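Side-chain contacts in peroxisomal catalase A (Saccharomyces cerevisiae, PDB 1A4E), which probably breaks down the hydrogen peroxide made by peroxisomal oxidases into water and oxygen, working as a heme-dependent homotetramer: residues D74-S78 against A79-K83; A473-D476 against K477-E481. All coordinates share one frame; numbering follows the deposited sequence.

Contact 1 (74-83) comes first along the chain and closes long before contact 2 (473-481) opens. Their centres lie 46 Å apart and their nearest atoms about 33 Å apart. They also belong to different elements of the fold. Contact 1 sits in the loop joining strand 59-68 to strand 87-95, antiparallel neighbours in the catalase beta structure, and is mostly buried. Contact 2 belongs to the C-terminal helical region, at the turn from helix 462-473 into helix 477-487, and is partly exposed. The two are thus independent local turns, one on the beta structure and one among the C-terminal helices, both away from the heme and azide sites and touched by no other chain of the tetramer.

Contact 1: D74-S78 against A79-K83; sequences DICGS and AMFSK
The Phe81 ring meets Cys76 at its edge and carries Met80 CG over the centre of one face, 3.9 Å above the plane. Cys76 SG lies 83° off the ring normal, so the sulfur stays near the ring plane, 3.8 Å from Phe81 CD2. Ser78 CB approaches the same ring carbon obliquely. Two torsions bring the groups together: Cys76 SG stands anti to its own backbone N (chi1 -172°), while Phe81 CG is anti to its carbonyl carbon, which turns the ring back towards the preceding residues. The backbone folds into a short 3-10 turn, in the loop between strands 59-68 and 87-95, where Phe81 N donates to Ser78 O at 3.0 Å. One residue on, Ala79 O accepts from both Ser82 N and Ser82 OG; the hydroxyl, 2.9 Å from Ala79 O, lies in the carbonyl plane on a lone pair. Ser78 OG is hydrogen-bonded to Pro324 O and Gln326 NE2, outside this turn, and Phe81 packs on Val296 of strand 294-303 and Trp126 of strand 122-129. Replacing Cys76 with an alanine would probably open a gap at the ring edge and leave Ser78 N without its sulfur acceptor. Since Ser78 N lies 3.6 Å from Cys76 SG with an N-H...S angle of 167°, the sulfur joins two roles, accepting a backbone N-H while packing against an aromatic edge within a largely buried contact.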
loop_
_atom_site.group_PDB
_atom_site.type_symbol
_atom_site.label_atom_id
_atom_site.label_comp_id
_atom_site.label_asym_id
_atom_site.label_seq_id
_atom_site.Cartn_x
_atom_site.Cartn_y
_atom_site.Cartn_z
ATOM N N ASP B 74 -18.805 -28.403 -31.069
ATOM C CA ASP B 74 -18.505 -29.802 -30.764
ATOM C C ASP B 74 -17.229 -29.929 -29.936
ATOM O O ASP B 74 -16.989 -30.947 -29.288
ATOM C CB ASP B 74 -18.348 -30.607 -32.067
ATOM C CG ASP B 74 -17.328 -30.054 -33.061
ATOM O OD1 ASP B 74 -17.520 -28.942 -33.554
ATOM O OD2 ASP B 74 -16.345 -30.733 -33.331
ATOM N N ILE B 75 -16.379 -28.899 -29.969
ATOM C CA ILE B 75 -15.167 -28.885 -29.158
ATOM C C ILE B 75 -15.385 -28.086 -27.862
ATOM O O ILE B 75 -15.028 -28.538 -26.775
ATOM C CB ILE B 75 -13.995 -28.271 -29.989
ATOM C CG1 ILE B 75 -13.793 -29.023 -31.306
ATOM C CG2 ILE B 75 -12.722 -28.302 -29.146
ATOM C CD1 ILE B 75 -13.395 -30.516 -31.203
ATOM N N CYS B 76 -16.001 -26.903 -27.933
ATOM C CA CYS B 76 -16.151 -26.030 -26.779
ATOM C C CYS B 76 -17.544 -25.460 -26.669
ATOM O O CYS B 76 -18.048 -24.853 -27.612
ATOM C CB CYS B 76 -15.159 -24.888 -26.882
ATOM S SG CYS B 76 -15.126 -23.887 -25.383
ATOM N N GLY B 77 -18.147 -25.638 -25.490
ATOM C CA GLY B 77 -19.497 -25.177 -25.216
ATOM C C GLY B 77 -19.596 -23.744 -24.694
ATOM O O GLY B 77 -20.699 -23.341 -24.324
ATOM N N SER B 78 -18.504 -22.952 -24.634
ATOM C CA SER B 78 -18.541 -21.568 -24.158
ATOM C C SER B 78 -19.455 -20.704 -25.009
ATOM O O SER B 78 -19.453 -20.800 -26.239
ATOM C CB SER B 78 -17.158 -20.938 -24.184
ATOM O OG SER B 78 -16.265 -21.710 -23.403
ATOM N N ALA B 79 -20.237 -19.850 -24.344
ATOM C CA ALA B 79 -21.195 -18.978 -25.013
ATOM C C ALA B 79 -20.614 -18.043 -26.063
ATOM O O ALA B 79 -21.287 -17.766 -27.052
ATOM C CB ALA B 79 -21.919 -18.119 -23.992
ATOM N N MET B 80 -19.361 -17.592 -25.921
ATOM C CA MET B 80 -18.775 -16.710 -26.917
ATOM C C MET B 80 -18.608 -17.385 -28.274
ATOM O O MET B 80 -18.537 -16.710 -29.295
ATOM C CB MET B 80 -17.419 -16.198 -26.426
ATOM C CG MET B 80 -16.304 -17.213 -26.281
ATOM S SD MET B 80 -14.745 -16.449 -25.771
ATOM C CE MET B 80 -14.305 -15.480 -27.184
ATOM N N PHE B 81 -18.585 -18.722 -28.292
ATOM C CA PHE B 81 -18.460 -19.500 -29.514
ATOM C C PHE B 81 -19.795 -20.057 -30.011
ATOM O O PHE B 81 -19.821 -20.660 -31.076
ATOM C CB PHE B 81 -17.516 -20.682 -29.300
ATOM C CG PHE B 81 -16.092 -20.338 -28.903
ATOM C CD1 PHE B 81 -15.362 -19.381 -29.613
ATOM C CD2 PHE B 81 -15.503 -21.012 -27.837
ATOM C CE1 PHE B 81 -14.041 -19.102 -29.250
ATOM C CE2 PHE B 81 -14.183 -20.728 -27.481
ATOM C CZ PHE B 81 -13.451 -19.776 -28.187
ATOM N N SER B 82 -20.927 -19.840 -29.330
ATOM C CA SER B 82 -22.180 -20.502 -29.673
ATOM C C SER B 82 -22.845 -20.280 -31.021
ATOM O O SER B 82 -23.581 -21.165 -31.453
ATOM C CB SER B 82 -23.213 -20.198 -28.599
ATOM O OG SER B 82 -23.505 -18.814 -28.530
ATOM N N LYS B 83 -22.653 -19.147 -31.708
ATOM C CA LYS B 83 -23.271 -18.905 -33.013
ATOM C C LYS B 83 -22.246 -18.269 -33.938
ATOM O O LYS B 83 -21.370 -17.529 -33.494
ATOM C CB LYS B 83 -24.460 -17.923 -32.980
ATOM C CG LYS B 83 -25.663 -18.187 -32.068
ATOM C CD LYS B 83 -25.524 -17.434 -30.726
ATOM C CE LYS B 83 -26.734 -17.582 -29.787
ATOM N NZ LYS B 83 -26.608 -16.718 -28.623
#

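Contact 2: A473-D476 against K477-E481; sequences ARVD and KGLSE
Asp476 bends its carboxylate forward over the first turn of the helix that follows, bringing OD2 within 3.0 Å of Leu479 N. This capping bond is weak, its N-H...O angle being only 134°. A chi1 of -172° swings CG of Asp476 to the side of its own carbonyl carbon, opposite the backbone N, and so the carboxylate faces the amides at the helix start. Asp476 O provides the straighter hold: it accepts from Ser480 N at 3.2 Å with an N-H...O angle of 161°. Alongside, Leu479 CB lies 3.8 Å from Asp476 CB, and both side chains also touch Tyr436 of helix 430-440. Ser480 CB packs alongside Ala473, 3.6 Å from Ala473 N, and its hydroxyl is hydrogen-bonded to Tyr469 O in the preceding helix. Lys477 lays CG against Ala473, 4.1 Å from Ala473 CB, before its chain bends at chi2 and chi3. The carboxylate's negative charge would probably be steadied by the positive end of the helix dipole. The weak OD2 bond to Leu479 N, from the residue right before helix 477-487, marks Asp476 as its N-cap, in the short turn that joins helix 462-473 to helix 477-487.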
loop_
_atom_site.group_PDB
_atom_site.type_symbol
_atom_site.label_atom_id
_atom_site.label_comp_id
_atom_site.label_asym_id
_atom_site.label_seq_id
_atom_site.Cartn_x
_atom_site.Cartn_y
_atom_site.Cartn_z
ATOM N N ALA B 473 25.955 -27.072 -30.333
ATOM C CA ALA B 473 26.535 -28.171 -31.098
ATOM C C ALA B 473 25.646 -29.404 -31.002
ATOM O O ALA B 473 25.603 -30.239 -31.909
ATOM C CB ALA B 473 27.904 -28.566 -30.564
ATOM N N ARG B 474 24.900 -29.496 -29.897
ATOM C CA ARG B 474 23.982 -30.590 -29.685
ATOM C C ARG B 474 22.749 -30.463 -30.581
ATOM O O ARG B 474 22.009 -31.428 -30.781
ATOM C CB ARG B 474 23.645 -30.587 -28.207
ATOM C CG ARG B 474 23.082 -31.909 -27.761
ATOM C CD ARG B 474 23.205 -32.048 -26.269
ATOM N NE ARG B 474 22.381 -33.167 -25.845
ATOM C CZ ARG B 474 21.943 -33.281 -24.590
ATOM N NH1 ARG B 474 22.243 -32.376 -23.653
ATOM N NH2 ARG B 474 21.146 -34.304 -24.279
ATOM N N VAL B 475 22.527 -29.278 -31.164
ATOM C CA VAL B 475 21.456 -29.064 -32.131
ATOM C C VAL B 475 22.034 -29.293 -33.526
ATOM O O VAL B 475 21.481 -30.038 -34.332
ATOM C CB VAL B 475 20.906 -27.619 -32.002
ATOM C CG1 VAL B 475 19.825 -27.331 -33.044
ATOM C CG2 VAL B 475 20.307 -27.458 -30.614
ATOM N N ASP B 476 23.172 -28.648 -33.800
ATOM C CA ASP B 476 23.855 -28.716 -35.085
ATOM C C ASP B 476 25.276 -28.200 -34.877
ATOM O O ASP B 476 25.487 -27.092 -34.376
ATOM C CB ASP B 476 23.119 -27.845 -36.111
ATOM C CG ASP B 476 23.619 -27.992 -37.540
ATOM O OD1 ASP B 476 23.106 -28.843 -38.261
ATOM O OD2 ASP B 476 24.502 -27.245 -37.946
ATOM N N LYS B 477 26.276 -29.007 -35.251
ATOM C CA LYS B 477 27.667 -28.616 -35.085
ATOM C C LYS B 477 28.093 -27.484 -35.998
ATOM O O LYS B 477 28.980 -26.717 -35.634
ATOM C CB LYS B 477 28.548 -29.841 -35.299
ATOM C CG LYS B 477 28.620 -30.627 -33.987
ATOM C CD LYS B 477 28.427 -32.144 -34.084
ATOM C CE LYS B 477 29.506 -32.832 -34.917
ATOM N NZ LYS B 477 29.404 -34.274 -34.806
ATOM N N GLY B 478 27.434 -27.339 -37.155
ATOM C CA GLY B 478 27.711 -26.253 -38.086
ATOM C C GLY B 478 27.218 -24.911 -37.551
ATOM O O GLY B 478 27.813 -23.864 -37.816
ATOM N N LEU B 479 26.115 -24.978 -36.781
ATOM C CA LEU B 479 25.494 -23.833 -36.124
ATOM C C LEU B 479 26.444 -23.346 -35.037
ATOM O O LEU B 479 26.723 -22.153 -34.937
ATOM C CB LEU B 479 24.178 -24.239 -35.467
ATOM C CG LEU B 479 22.995 -23.309 -35.213
ATOM C CD1 LEU B 479 22.346 -23.837 -33.953
ATOM C CD2 LEU B 479 23.370 -21.849 -35.025
ATOM N N SER B 480 26.953 -24.283 -34.232
ATOM C CA SER B 480 27.880 -23.967 -33.162
ATOM C C SER B 480 29.161 -23.295 -33.651
ATOM O O SER B 480 29.660 -22.364 -33.015
ATOM C CB SER B 480 28.202 -25.250 -32.434
ATOM O OG SER B 480 29.142 -25.024 -31.400
ATOM N N GLU B 481 29.671 -23.762 -34.803
ATOM C CA GLU B 481 30.865 -23.210 -35.429
ATOM C C GLU B 481 30.643 -21.782 -35.899
ATOM O O GLU B 481 31.519 -20.936 -35.744
ATOM C CB GLU B 481 31.294 -24.037 -36.648
ATOM C CG GLU B 481 31.857 -25.445 -36.415
ATOM C CD GLU B 481 33.104 -25.526 -35.540
ATOM O OE1 GLU B 481 34.008 -24.693 -35.669
ATOM O OE2 GLU B 481 33.167 -26.441 -34.722
#